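Local atomic coordinates of penicillin binding protein 2X (Streptococcus thermophilus, PDB entry 5U47), a protein that probably acts as a transpeptidase that cross-links peptidoglycan strands at the division septum and is inactivated by beta-lactam antibiotics. Residues E66-V70 with G130-M134; G101-V105 with K197-L203. The protein carries 1 engineered substitution. Residue numbers count along the deposited sequence, not the author numbering.

Contact 1 (E66-V70 with G130-M134)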
ATOM      1  N   GLU A  66      -4.537 -28.205  50.982  1.00 55.20           N
ATOM      2  CA  GLU A  66      -4.838 -26.795  51.212  1.00 57.62           C
ATOM      3  C   GLU A  66      -5.921 -26.497  50.195  1.00 55.34           C
ATOM      4  O   GLU A  66      -5.766 -26.833  49.014  1.00 56.40           O
ATOM      5  CB  GLU A  66      -3.640 -25.872  50.932  1.00 59.73           C
ATOM      6  CG  GLU A  66      -3.970 -24.384  51.110  1.00 60.40           C
ATOM      7  CD  GLU A  66      -2.880 -23.436  50.618  1.00 62.42           C
ATOM      8  OE1 GLU A  66      -3.088 -22.208  50.733  1.00 64.88           O
ATOM      9  OE2 GLU A  66      -1.830 -23.898  50.111  1.00 63.26           O
ATOM     10  N   LYS A  67      -7.014 -25.892  50.642  1.00 53.71           N
ATOM     11  CA  LYS A  67      -8.100 -25.559  49.739  1.00 52.42           C
ATOM     12  C   LYS A  67      -7.683 -24.357  48.878  1.00 50.01           C
ATOM     13  O   LYS A  67      -7.373 -23.284  49.403  1.00 47.77           O
ATOM     14  CB  LYS A  67      -9.375 -25.261  50.515  1.00 53.19           C
ATOM     15  CG  LYS A  67      -9.845 -26.427  51.372  1.00 55.91           C
ATOM     16  CD  LYS A  67     -11.126 -26.086  52.105  1.00 57.03           C
ATOM     17  CE  LYS A  67     -11.626 -27.273  52.916  1.00 59.03           C
ATOM     18  NZ  LYS A  67     -10.611 -27.744  53.892  1.00 59.61           N
ATOM     19  N   LEU A  68      -7.647 -24.559  47.566  1.00 48.31           N
ATOM     20  CA  LEU A  68      -7.271 -23.484  46.626  1.00 48.72           C
ATOM     21  C   LEU A  68      -8.484 -22.932  45.871  1.00 47.97           C
ATOM     22  O   LEU A  68      -8.343 -22.030  45.030  1.00 47.19           O
ATOM     23  CB  LEU A  68      -6.213 -23.993  45.646  1.00 47.52           C
ATOM     24  CG  LEU A  68      -4.929 -24.549  46.296  1.00 47.36           C
ATOM     25  CD1 LEU A  68      -3.987 -25.160  45.254  1.00 46.61           C
ATOM     26  CD2 LEU A  68      -4.207 -23.466  47.089  1.00 47.96           C
ATOM     27  N   TYR A  69      -9.668 -23.472  46.184  1.00 46.02           N
ATOM     28  CA  TYR A  69     -10.913 -23.054  45.544  1.00 47.42           C
ATOM     29  C   TYR A  69     -11.607 -22.001  46.400  1.00 47.16           C
ATOM     30  O   TYR A  69     -11.213 -21.758  47.545  1.00 45.48           O
ATOM     31  CB  TYR A  69     -11.853 -24.260  45.283  1.00 47.69           C
ATOM     32  CG  TYR A  69     -12.165 -25.149  46.496  1.00 48.31           C
ATOM     33  CD1 TYR A  69     -11.304 -26.182  46.855  1.00 47.87           C
ATOM     34  CD2 TYR A  69     -13.330 -24.966  47.261  1.00 48.70           C
ATOM     35  CE1 TYR A  69     -11.567 -26.996  47.950  1.00 49.44           C
ATOM     36  CE2 TYR A  69     -13.608 -25.785  48.360  1.00 49.25           C
ATOM     37  CZ  TYR A  69     -12.720 -26.796  48.695  1.00 49.93           C
ATOM     38  OH  TYR A  69     -12.954 -27.615  49.765  1.00 50.21           O
ATOM     39  N   VAL A  70     -12.598 -21.338  45.812  1.00 48.49           N
ATOM     40  CA  VAL A  70     -13.379 -20.348  46.550  1.00 48.72           C
ATOM     41  C   VAL A  70     -14.362 -21.147  47.419  1.00 50.09           C
ATOM     42  O   VAL A  70     -15.143 -21.962  46.908  1.00 48.42           O
ATOM     43  CB  VAL A  70     -14.101 -19.342  45.620  1.00 50.28           C
ATOM     44  CG1 VAL A  70     -15.101 -20.030  44.686  1.00 52.11           C
ATOM     45  CG2 VAL A  70     -14.793 -18.254  46.438  1.00 50.48           C
ATOM     46  N   GLY A 130      -8.499 -12.549  51.912  1.00 57.29           N
ATOM     47  CA  GLY A 130      -8.125 -13.951  52.123  1.00 57.35           C
ATOM     48  C   GLY A 130      -8.894 -14.952  51.270  1.00 55.86           C
ATOM     49  O   GLY A 130      -9.040 -16.105  51.649  1.00 53.24           O
ATOM     50  N   ILE A 131      -9.364 -14.516  50.104  1.00 52.90           N
ATOM     51  CA  ILE A 131     -10.125 -15.379  49.207  1.00 51.43           C
ATOM     52  C   ILE A 131      -9.220 -15.867  48.071  1.00 50.73           C
ATOM     53  O   ILE A 131      -8.615 -15.067  47.353  1.00 48.34           O
ATOM     54  CB  ILE A 131     -11.335 -14.631  48.614  1.00 51.00           C
ATOM     55  CG1 ILE A 131     -12.232 -14.080  49.733  1.00 50.70           C
ATOM     56  CG2 ILE A 131     -12.140 -15.553  47.699  1.00 52.17           C
ATOM     57  CD1 ILE A 131     -13.253 -13.060  49.268  1.00 50.61           C
ATOM     58  N   LYS A 132      -9.150 -17.186  47.930  1.00 50.77           N
ATOM     59  CA  LYS A 132      -8.380 -17.858  46.889  1.00 51.99           C
ATOM     60  C   LYS A 132      -9.353 -18.449  45.886  1.00 49.41           C
ATOM     61  O   LYS A 132     -10.527 -18.615  46.201  1.00 51.03           O
ATOM     62  CB  LYS A 132      -7.545 -18.987  47.510  1.00 54.78           C
ATOM     63  CG  LYS A 132      -6.401 -18.487  48.369  1.00 58.78           C
ATOM     64  CD  LYS A 132      -5.744 -19.601  49.169  1.00 62.85           C
ATOM     65  CE  LYS A 132      -4.409 -19.140  49.744  1.00 66.15           C
ATOM     66  NZ  LYS A 132      -4.518 -17.870  50.523  1.00 68.28           N
ATOM     67  N   GLY A 133      -8.867 -18.761  44.685  1.00 45.12           N
ATOM     68  CA  GLY A 133      -9.697 -19.391  43.646  1.00 43.08           C
ATOM     69  C   GLY A 133     -10.186 -18.479  42.529  1.00 42.05           C
ATOM     70  O   GLY A 133     -10.750 -18.969  41.545  1.00 39.50           O
ATOM     71  N   MET A 134     -10.011 -17.164  42.686  1.00 41.21           N
ATOM     72  CA  MET A 134     -10.420 -16.208  41.636  1.00 42.32           C
ATOM     73  C   MET A 134      -9.251 -16.059  40.683  1.00 40.76           C
ATOM     74  O   MET A 134      -8.101 -16.037  41.120  1.00 43.25           O
ATOM     75  CB  MET A 134     -10.816 -14.856  42.237  1.00 43.01           C
ATOM     76  CG  MET A 134     -11.918 -14.955  43.294  1.00 44.01           C
ATOM     77  SD  MET A 134     -13.465 -15.683  42.694  1.00 43.88           S
ATOM     78  CE  MET A 134     -13.969 -14.467  41.469  1.00 45.02           C
TER
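Neither segment is a regular helix or strand along its contact surface. The backbones come closest at Tyr-69 and Gly-133, whose CA atoms lie 4.3 Å apart. No hydrogen bond joins the segments. The O of Leu-68 sits 3.3 Å from the CA of Gly-133. The CA of Val-70 makes a CA-H...O contact with the O of Lys-132, at 3.4 Å. A CB on Gly-133 would clash with the N of Val-70, so the close approach depends on the missing side chain. Among the side chains, Val-70 CG2 meets Ile-131 CG2 at 4.0 Å, and both residues also pack on helix 72-86. Lys-132 has the largest covered area. Lys-132 CE is 3.5 Å from Glu-66 OE1, but Lys-132 NZ is 4.6 Å from that OE1, beyond a salt bridge. Val-70 and Gly-133 both make backbone hydrogen bonds to Ile-55, at the end of strand 42-55. The contact joins the loop before helix 72-86 to the turn where Gly-130 ends helix 116-128 in a Schellman motif, in the region matching the PBP dimerisation domain. It therefore rests on close backbone packing at a glycine and a small apolar patch, with charge attraction only at its exposed edge.

Contact 2 (G101-V105 with K197-L203)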
ATOM      1  N   GLY A 101     -22.048 -29.384  39.553  1.00 75.09           N
ATOM      2  CA  GLY A 101     -21.083 -30.114  38.717  1.00 74.76           C
ATOM      3  C   GLY A 101     -19.997 -29.283  38.039  1.00 72.54           C
ATOM      4  O   GLY A 101     -19.178 -29.830  37.298  1.00 73.26           O
ATOM      5  N   ALA A 102     -19.975 -27.975  38.308  1.00 70.79           N
ATOM      6  CA  ALA A 102     -19.010 -27.059  37.690  1.00 67.19           C
ATOM      7  C   ALA A 102     -17.657 -27.069  38.398  1.00 64.73           C
ATOM      8  O   ALA A 102     -17.583 -27.223  39.628  1.00 64.90           O
ATOM      9  CB  ALA A 102     -19.570 -25.646  37.677  1.00 67.49           C
ATOM     10  N   TYR A 103     -16.593 -26.895  37.612  1.00 59.70           N
ATOM     11  CA  TYR A 103     -15.239 -26.861  38.145  1.00 56.61           C
ATOM     12  C   TYR A 103     -14.866 -25.388  38.302  1.00 53.48           C
ATOM     13  O   TYR A 103     -14.595 -24.907  39.414  1.00 51.49           O
ATOM     14  CB  TYR A 103     -14.257 -27.597  37.216  1.00 57.25           C
ATOM     15  CG  TYR A 103     -13.013 -28.102  37.933  1.00 58.66           C
ATOM     16  CD1 TYR A 103     -12.028 -27.221  38.378  1.00 58.45           C
ATOM     17  CD2 TYR A 103     -12.826 -29.474  38.173  1.00 61.51           C
ATOM     18  CE1 TYR A 103     -10.890 -27.684  39.043  1.00 59.15           C
ATOM     19  CE2 TYR A 103     -11.694 -29.946  38.837  1.00 60.88           C
ATOM     20  CZ  TYR A 103     -10.725 -29.048  39.272  1.00 60.25           C
ATOM     21  OH  TYR A 103      -9.590 -29.491  39.930  1.00 61.12           O
ATOM     22  N   GLN A 104     -14.892 -24.682  37.177  1.00 49.34           N
ATOM     23  CA  GLN A 104     -14.596 -23.270  37.123  1.00 48.38           C
ATOM     24  C   GLN A 104     -15.757 -22.590  36.425  1.00 47.89           C
ATOM     25  O   GLN A 104     -16.217 -23.060  35.385  1.00 46.55           O
ATOM     26  CB  GLN A 104     -13.306 -23.039  36.326  1.00 46.54           C
ATOM     27  CG  GLN A 104     -12.791 -21.610  36.359  1.00 45.61           C
ATOM     28  CD  GLN A 104     -11.473 -21.453  35.606  1.00 44.33           C
ATOM     29  OE1 GLN A 104     -11.337 -21.920  34.476  1.00 43.18           O
ATOM     30  NE2 GLN A 104     -10.507 -20.777  36.225  1.00 43.03           N
ATOM     31  N   VAL A 105     -16.211 -21.475  36.988  1.00 48.70           N
ATOM     32  CA  VAL A 105     -17.321 -20.733  36.414  1.00 50.92           C
ATOM     33  C   VAL A 105     -16.908 -19.306  36.043  1.00 50.68           C
ATOM     34  O   VAL A 105     -15.943 -18.754  36.598  1.00 48.57           O
ATOM     35  CB  VAL A 105     -18.531 -20.701  37.375  1.00 53.51           C
ATOM     36  CG1 VAL A 105     -18.879 -22.121  37.818  1.00 55.04           C
ATOM     37  CG2 VAL A 105     -18.254 -19.817  38.594  1.00 55.04           C
ATOM     38  N   LYS A 197     -10.202 -33.098  35.795  1.00 81.67           N
ATOM     39  CA  LYS A 197      -9.999 -34.530  35.492  1.00 87.02           C
ATOM     40  C   LYS A 197     -10.436 -34.913  34.055  1.00 90.42           C
ATOM     41  O   LYS A 197      -9.921 -35.880  33.487  1.00 93.92           O
ATOM     42  CB  LYS A 197     -10.669 -35.430  36.547  1.00 90.94           C
ATOM     43  CG  LYS A 197      -9.802 -35.743  37.773  1.00 92.44           C
ATOM     44  CD  LYS A 197      -9.189 -34.521  38.458  1.00 92.92           C
ATOM     45  CE  LYS A 197     -10.219 -33.581  39.083  1.00 93.94           C
ATOM     46  NZ  LYS A 197      -9.570 -32.363  39.654  1.00 92.26           N
ATOM     47  N   ASP A 198     -11.347 -34.128  33.471  1.00 90.67           N
ATOM     48  CA  ASP A 198     -11.844 -34.353  32.096  1.00 91.76           C
ATOM     49  C   ASP A 198     -10.889 -33.851  30.994  1.00 89.87           C
ATOM     50  O   ASP A 198     -11.209 -33.954  29.808  1.00 92.15           O
ATOM     51  CB  ASP A 198     -13.202 -33.655  31.898  1.00 92.57           C
ATOM     52  CG  ASP A 198     -14.248 -34.086  32.911  1.00 93.88           C
ATOM     53  OD1 ASP A 198     -13.955 -34.947  33.766  1.00 95.67           O
ATOM     54  OD2 ASP A 198     -15.370 -33.548  32.849  1.00 94.86           O
ATOM     55  N   GLY A 199      -9.745 -33.285  31.382  1.00 84.52           N
ATOM     56  CA  GLY A 199      -8.771 -32.772  30.418  1.00 79.87           C
ATOM     57  C   GLY A 199      -9.014 -31.338  29.963  1.00 74.77           C
ATOM     58  O   GLY A 199      -8.173 -30.773  29.272  1.00 70.93           O
ATOM     59  N   ASN A 200     -10.145 -30.744  30.363  1.00 72.41           N
ATOM     60  CA  ASN A 200     -10.491 -29.371  29.968  1.00 69.38           C
ATOM     61  C   ASN A 200      -9.616 -28.337  30.674  1.00 64.61           C
ATOM     62  O   ASN A 200      -9.392 -28.422  31.879  1.00 63.00           O
ATOM     63  CB  ASN A 200     -11.957 -29.072  30.279  1.00 72.53           C
ATOM     64  CG  ASN A 200     -12.909 -30.043  29.606  1.00 77.35           C
ATOM     65  OD1 ASN A 200     -12.750 -30.373  28.432  1.00 80.79           O
ATOM     66  ND2 ASN A 200     -13.916 -30.495  30.347  1.00 80.78           N
ATOM     67  N   THR A 201      -9.155 -27.347  29.914  1.00 59.16           N
ATOM     68  CA  THR A 201      -8.280 -26.297  30.429  1.00 55.84           C
ATOM     69  C   THR A 201      -8.960 -25.360  31.436  1.00 53.26           C
ATOM     70  O   THR A 201     -10.035 -24.843  31.166  1.00 54.70           O
ATOM     71  CB  THR A 201      -7.755 -25.430  29.260  1.00 55.23           C
ATOM     72  OG1 THR A 201      -7.093 -26.268  28.313  1.00 56.77           O
ATOM     73  CG2 THR A 201      -6.780 -24.373  29.744  1.00 54.49           C
ATOM     74  N   LEU A 202      -8.321 -25.157  32.593  1.00 51.66           N
ATOM     75  CA  LEU A 202      -8.800 -24.228  33.620  1.00 50.44           C
ATOM     76  C   LEU A 202      -8.151 -22.895  33.293  1.00 48.44           C
ATOM     77  O   LEU A 202      -6.930 -22.792  33.283  1.00 48.01           O
ATOM     78  CB  LEU A 202      -8.383 -24.675  35.021  1.00 51.30           C
ATOM     79  CG  LEU A 202      -8.869 -26.049  35.494  1.00 54.09           C
ATOM     80  CD1 LEU A 202      -8.366 -26.335  36.900  1.00 54.42           C
ATOM     81  CD2 LEU A 202     -10.389 -26.136  35.447  1.00 56.07           C
ATOM     82  N   LEU A 203      -8.958 -21.876  33.016  1.00 47.20           N
ATOM     83  CA  LEU A 203      -8.425 -20.575  32.622  1.00 45.40           C
ATOM     84  C   LEU A 203      -7.933 -19.728  33.803  1.00 44.50           C
ATOM     85  O   LEU A 203      -8.441 -19.834  34.930  1.00 42.92           O
ATOM     86  CB  LEU A 203      -9.457 -19.820  31.781  1.00 46.62           C
ATOM     87  CG  LEU A 203      -9.846 -20.514  30.464  1.00 47.55           C
ATOM     88  CD1 LEU A 203     -11.032 -19.821  29.812  1.00 48.42           C
ATOM     89  CD2 LEU A 203      -8.670 -20.593  29.495  1.00 47.93           C
TER
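Gln-104 makes the strongest polar link, with both ends of its amide used on one residue. Gln-104 NE2 donates to the O of Leu-203 at 2.6 Å, and Gln-104 OE1 accepts from the N of Leu-203 at 2.8 Å. The side-chain amide thus pairs with the backbone of Leu-203 much as a neighbouring strand would. The extended side chain, with chi1 and chi2 both t, spans the gap between the backbones, whose nearest CA atoms, of Gln-104 and Leu-202, are 6.8 Å apart. A third, weak hydrogen bond runs from Lys-197 NZ to Tyr-103 OH at 2.9 Å. The NZ lies at the ring edge, near the ring plane. Between these polar points is the apolar packing, where Tyr-103 CD1 touches Leu-202 CD2 at 3.5 Å. Backbone hydrogen bonds hold Tyr-103 to Val-56 and Ser-57, and Val-105 to Ala-54, so strand 104-105 and the residue before it border strand 42-55. Gln-104 and Leu-203 both pack on Tyr-53. The contact ties the 197-203 loop to the sheet in the dimerisation-domain region. Side-chain hydrogen bonding makes this join where the main chains are too far apart to bond directly.

Both contacts lie in the region that matches the PBP dimerisation domain, on the same side of the chain's centre. Their centres are about 15 Å apart and their nearest atoms about 6 Å, so they do not touch. The segments alternate along the chain: 66-70, 101-105, 130-134, 197-203. Strand 42-55 is the shared element. Strands 104-105 and 134-143 both pair with it antiparallel in one mixed sheet. Contact 1 joins the loops leading into helix 72-86 and strand 134-143. Contact 2 brings the loop between strands 189-192 and 207-210 onto the same sheet region. Four segments spread over some 140 residues thus meet near the end of strand 42-55, tying together a part far from the chain's centre.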